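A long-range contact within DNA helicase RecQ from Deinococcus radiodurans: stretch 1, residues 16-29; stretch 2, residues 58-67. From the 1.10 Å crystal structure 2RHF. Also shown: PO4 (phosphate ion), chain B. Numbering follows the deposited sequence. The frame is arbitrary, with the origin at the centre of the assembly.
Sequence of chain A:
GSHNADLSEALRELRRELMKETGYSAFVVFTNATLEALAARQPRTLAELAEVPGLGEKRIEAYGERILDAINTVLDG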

# COMPACT_ATOMS: atom_id res chain seq x y z
N ARG A 16 0.78 0.10 9.57
CA ARG A 16 0.90 0.44 10.99
C ARG A 16 1.21 1.91 11.23
O ARG A 16 0.68 2.51 12.17
CB ARG A 16 1.92 -0.46 11.68
CG ARG A 16 1.49 -1.90 11.80
CD ARG A 16 2.63 -2.78 12.33
NE ARG A 16 2.40 -4.18 11.96
CZ ARG A 16 3.28 -4.96 11.33
NH1 ARG A 16 4.49 -4.50 11.00
NH2 ARG A 16 2.96 -6.21 11.04
N GLU A 17 2.05 2.51 10.38
CA GLU A 17 2.32 3.95 10.48
C GLU A 17 1.05 4.75 10.25
O GLU A 17 0.74 5.70 10.98
CB GLU A 17 3.38 4.39 9.46
CG GLU A 17 4.73 3.77 9.70
CD GLU A 17 5.76 4.11 8.62
OE1 GLU A 17 5.41 4.72 7.59
OE2 GLU A 17 6.94 3.75 8.84
N LEU A 18 0.30 4.38 9.21
CA LEU A 18 -0.92 5.08 8.86
C LEU A 18 -1.98 4.93 9.95
O LEU A 18 -2.71 5.88 10.26
CB LEU A 18 -1.45 4.60 7.51
CG LEU A 18 -0.52 4.89 6.32
CD1 LEU A 18 -1.06 4.22 5.08
CD2 LEU A 18 -0.31 6.39 6.08
N MSE A 19 -2.05 3.75 10.56
CA MSE A 19 -2.95 3.53 11.70
C MSE A 19 -2.63 4.50 12.85
O MSE A 19 -3.52 5.11 13.44
CB MSE A 19 -2.81 2.11 12.21
CG MSE A 19 -3.40 1.03 11.31
SE MSE A 19 -2.82 -0.73 11.86
CE MSE A 19 -3.59 -0.77 13.64
N LYS A 20 -1.34 4.63 13.15
CA LYS A 20 -0.90 5.50 14.24
C LYS A 20 -1.24 6.96 13.93
O LYS A 20 -1.72 7.70 14.81
CB LYS A 20 0.61 5.33 14.48
CG LYS A 20 1.20 6.18 15.61
CD LYS A 20 2.74 6.07 15.65
CE LYS A 20 3.35 7.11 16.59
NZ LYS A 20 4.82 7.31 16.37
N GLU A 21 -1.05 7.37 12.68
CA GLU A 21 -1.27 8.75 12.24
C GLU A 21 -2.74 9.15 12.20
O GLU A 21 -3.09 10.29 12.54
CB GLU A 21 -0.63 8.99 10.88
CG GLU A 21 0.89 8.94 10.92
CD GLU A 21 1.52 8.67 9.56
OE1 GLU A 21 0.86 8.90 8.53
OE2 GLU A 21 2.70 8.24 9.53
N THR A 22 -3.59 8.20 11.82
CA THR A 22 -5.00 8.48 11.60
C THR A 22 -5.89 8.08 12.77
O THR A 22 -7.02 8.57 12.88
CB THR A 22 -5.53 7.73 10.38
OG1 THR A 22 -5.40 6.31 10.59
CG2 THR A 22 -4.80 8.14 9.11
N GLY A 23 -5.41 7.16 13.60
CA GLY A 23 -6.25 6.52 14.61
C GLY A 23 -7.17 5.42 14.08
O GLY A 23 -7.99 4.89 14.84
N TYR A 24 -7.05 5.08 12.80
CA TYR A 24 -7.89 4.05 12.18
C TYR A 24 -7.34 2.66 12.39
O TYR A 24 -6.13 2.47 12.61
CB TYR A 24 -8.05 4.31 10.68
CG TYR A 24 -8.68 5.63 10.30
CD1 TYR A 24 -9.64 6.24 11.11
CD2 TYR A 24 -8.37 6.23 9.09
CE1 TYR A 24 -10.24 7.44 10.74
CE2 TYR A 24 -8.97 7.43 8.70
CZ TYR A 24 -9.89 8.03 9.53
OH TYR A 24 -10.49 9.21 9.16
N SER A 25 -8.22 1.67 12.25
CA SER A 25 -7.82 0.27 12.27
C SER A 25 -7.09 -0.11 11.00
O SER A 25 -7.17 0.58 9.98
CB SER A 25 -9.05 -0.62 12.41
OG SER A 25 -9.83 -0.48 11.23
N ALA A 26 -6.40 -1.24 11.04
CA ALA A 26 -5.77 -1.77 9.83
C ALA A 26 -6.78 -1.90 8.70
O ALA A 26 -6.52 -1.47 7.58
CB ALA A 26 -5.14 -3.12 10.11
N PHE A 27 -7.93 -2.49 9.01
CA PHE A 27 -8.98 -2.70 8.05
C PHE A 27 -9.41 -1.40 7.35
O PHE A 27 -9.58 -1.38 6.13
CB PHE A 27 -10.18 -3.38 8.72
CG PHE A 27 -11.36 -3.50 7.83
CD1 PHE A 27 -11.41 -4.52 6.87
CD2 PHE A 27 -12.38 -2.57 7.87
CE1 PHE A 27 -12.49 -4.61 5.99
CE2 PHE A 27 -13.44 -2.65 6.99
CZ PHE A 27 -13.49 -3.67 6.05
N VAL A 28 -9.58 -0.33 8.12
CA VAL A 28 -10.01 0.95 7.57
C VAL A 28 -8.90 1.61 6.74
O VAL A 28 -9.19 2.30 5.77
CB VAL A 28 -10.53 1.87 8.69
CG1 VAL A 28 -10.69 3.31 8.23
CG2 VAL A 28 -11.87 1.33 9.21
N VAL A 29 -7.63 1.39 7.11
CA VAL A 29 -6.51 1.91 6.32
C VAL A 29 -6.49 1.23 4.94
O VAL A 29 -6.67 1.89 3.93
CB VAL A 29 -5.18 1.82 7.10
CG1 VAL A 29 -4.01 2.19 6.19
CG2 VAL A 29 -5.24 2.76 8.31
P PO4 B . -14.72 4.91 3.30
O1 PO4 B . -13.81 4.57 4.46
O2 PO4 B . -16.00 4.11 3.40
O3 PO4 B . -15.10 6.39 3.31
O4 PO4 B . -14.02 4.65 1.98
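Stretch 2 (58-67) KRIEAYGERI

Stretch 2 is helical throughout, with a kink where the amides of Glu-65 and Arg-66 lack a bond to the preceding turn. Its axis runs at 129° to that of helix 16-22, closer to antiparallel than parallel, and the axes approach to 12.0 Å. Long side chains span this gap.

Tyr-63 covers the most surface. Its chi1 is m, and its CA lies 8.2 Å from the CA of Leu-18. Leu-18 CD1 sits over one ring face, 3.7 Å from Tyr-63 CG, in a CH-pi contact. Val-29 CG1 packs 3.9 Å from Tyr-63 CE1. A water joins Tyr-63 OH (2.7 Å) to Val-28 O (2.9 Å).

Arg-66 folds its side chain with chi1, chi2 and chi3 all m. Its guanidinium meets two acids one helical turn apart. Arg-66 NH1 donates to Glu-21 OE1 and Arg-66 NH2 to Glu-21 OE2, both at 2.9 Å; Arg-66 NH2 also donates to Glu-17 OE1 at 3.1 Å. Both pairings are salt bridges. Leu-18 CD2 lies over one guanidinium face, 3.6 Å from Arg-66 NH1.

Arg-59 extends to the helix at 26-29. Arg-59 NH2 and Arg-59 NE donate to Val-28 O at 2.8 and 3.0 Å. Arg-59 NH1 donates to phosphate O4 at 2.9 Å.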

# COMPACT_ATOMS: atom_id res chain seq x y z
N LYS A 58 -10.33 7.53 -2.43
CA LYS A 58 -10.06 8.22 -1.18
C LYS A 58 -8.68 7.83 -0.64
O LYS A 58 -7.91 8.69 -0.21
CB LYS A 58 -11.16 7.91 -0.16
CG LYS A 58 -11.08 8.73 1.11
CD LYS A 58 -12.22 8.40 2.06
CE LYS A 58 -12.22 9.32 3.25
NZ LYS A 58 -13.41 9.08 4.11
N ARG A 59 -8.39 6.54 -0.66
CA ARG A 59 -7.13 6.03 -0.15
C ARG A 59 -5.97 6.31 -1.10
O ARG A 59 -4.84 6.49 -0.67
CB ARG A 59 -7.26 4.56 0.18
CG ARG A 59 -8.08 4.34 1.45
CD ARG A 59 -8.57 2.93 1.63
NE ARG A 59 -9.39 2.82 2.85
CZ ARG A 59 -10.65 3.26 2.97
NH1 ARG A 59 -11.26 3.83 1.94
NH2 ARG A 59 -11.29 3.15 4.13
N ILE A 60 -6.23 6.36 -2.41
CA ILE A 60 -5.18 6.79 -3.33
C ILE A 60 -4.75 8.22 -3.02
O ILE A 60 -3.56 8.53 -2.96
CB ILE A 60 -5.60 6.63 -4.80
CG1 ILE A 60 -5.71 5.14 -5.12
CG2 ILE A 60 -4.63 7.33 -5.75
CD1 ILE A 60 -6.39 4.82 -6.41
N GLU A 61 -5.73 9.09 -2.78
CA GLU A 61 -5.41 10.47 -2.44
C GLU A 61 -4.68 10.60 -1.12
O GLU A 61 -3.68 11.32 -1.02
CB GLU A 61 -6.67 11.32 -2.48
CG GLU A 61 -7.22 11.47 -3.88
CD GLU A 61 -8.45 12.34 -3.95
OE1 GLU A 61 -8.73 13.08 -2.99
OE2 GLU A 61 -9.13 12.29 -4.99
N ALA A 62 -5.14 9.88 -0.10
CA ALA A 62 -4.58 9.99 1.23
C ALA A 62 -3.23 9.29 1.36
O ALA A 62 -2.33 9.81 2.01
CB ALA A 62 -5.55 9.44 2.26
N TYR A 63 -3.11 8.10 0.76
CA TYR A 63 -2.00 7.18 1.04
C TYR A 63 -1.18 6.83 -0.18
O TYR A 63 -0.19 6.13 -0.04
CB TYR A 63 -2.50 5.86 1.64
CG TYR A 63 -3.45 5.98 2.82
CD1 TYR A 63 -4.52 5.10 2.94
CD2 TYR A 63 -3.27 6.94 3.81
CE1 TYR A 63 -5.39 5.18 4.02
CE2 TYR A 63 -4.14 7.03 4.89
CZ TYR A 63 -5.19 6.15 4.99
OH TYR A 63 -6.05 6.26 6.06
N GLY A 64 -1.60 7.24 -1.37
CA GLY A 64 -1.01 6.71 -2.60
C GLY A 64 0.48 6.93 -2.71
O GLY A 64 1.23 6.02 -3.05
N GLU A 65 0.92 8.15 -2.44
CA GLU A 65 2.35 8.43 -2.54
C GLU A 65 3.15 7.61 -1.53
O GLU A 65 4.21 7.08 -1.86
CB GLU A 65 2.63 9.93 -2.38
CG GLU A 65 2.15 10.79 -3.58
CD GLU A 65 2.74 10.37 -4.95
OE1 GLU A 65 3.80 9.71 -5.01
OE2 GLU A 65 2.12 10.72 -5.98
N ARG A 66 2.62 7.45 -0.32
CA ARG A 66 3.28 6.62 0.70
C ARG A 66 3.35 5.15 0.27
O ARG A 66 4.35 4.47 0.52
CB ARG A 66 2.57 6.73 2.05
CG ARG A 66 2.50 8.10 2.68
CD ARG A 66 3.70 8.40 3.52
NE ARG A 66 3.81 7.59 4.74
CZ ARG A 66 3.19 7.84 5.90
NH1 ARG A 66 2.36 8.87 6.04
NH2 ARG A 66 3.42 7.05 6.94
N ILE A 67 2.29 4.65 -0.36
CA ILE A 67 2.27 3.29 -0.86
C ILE A 67 3.32 3.10 -1.95
O ILE A 67 4.09 2.13 -1.92
CB ILE A 67 0.86 2.92 -1.38
CG1 ILE A 67 -0.13 2.80 -0.21
CG2 ILE A 67 0.91 1.63 -2.20
CD1 ILE A 67 -1.60 2.78 -0.63
O HOH W 1 6.12 6.00 5.12
O HOH W 2 -8.37 5.03 5.63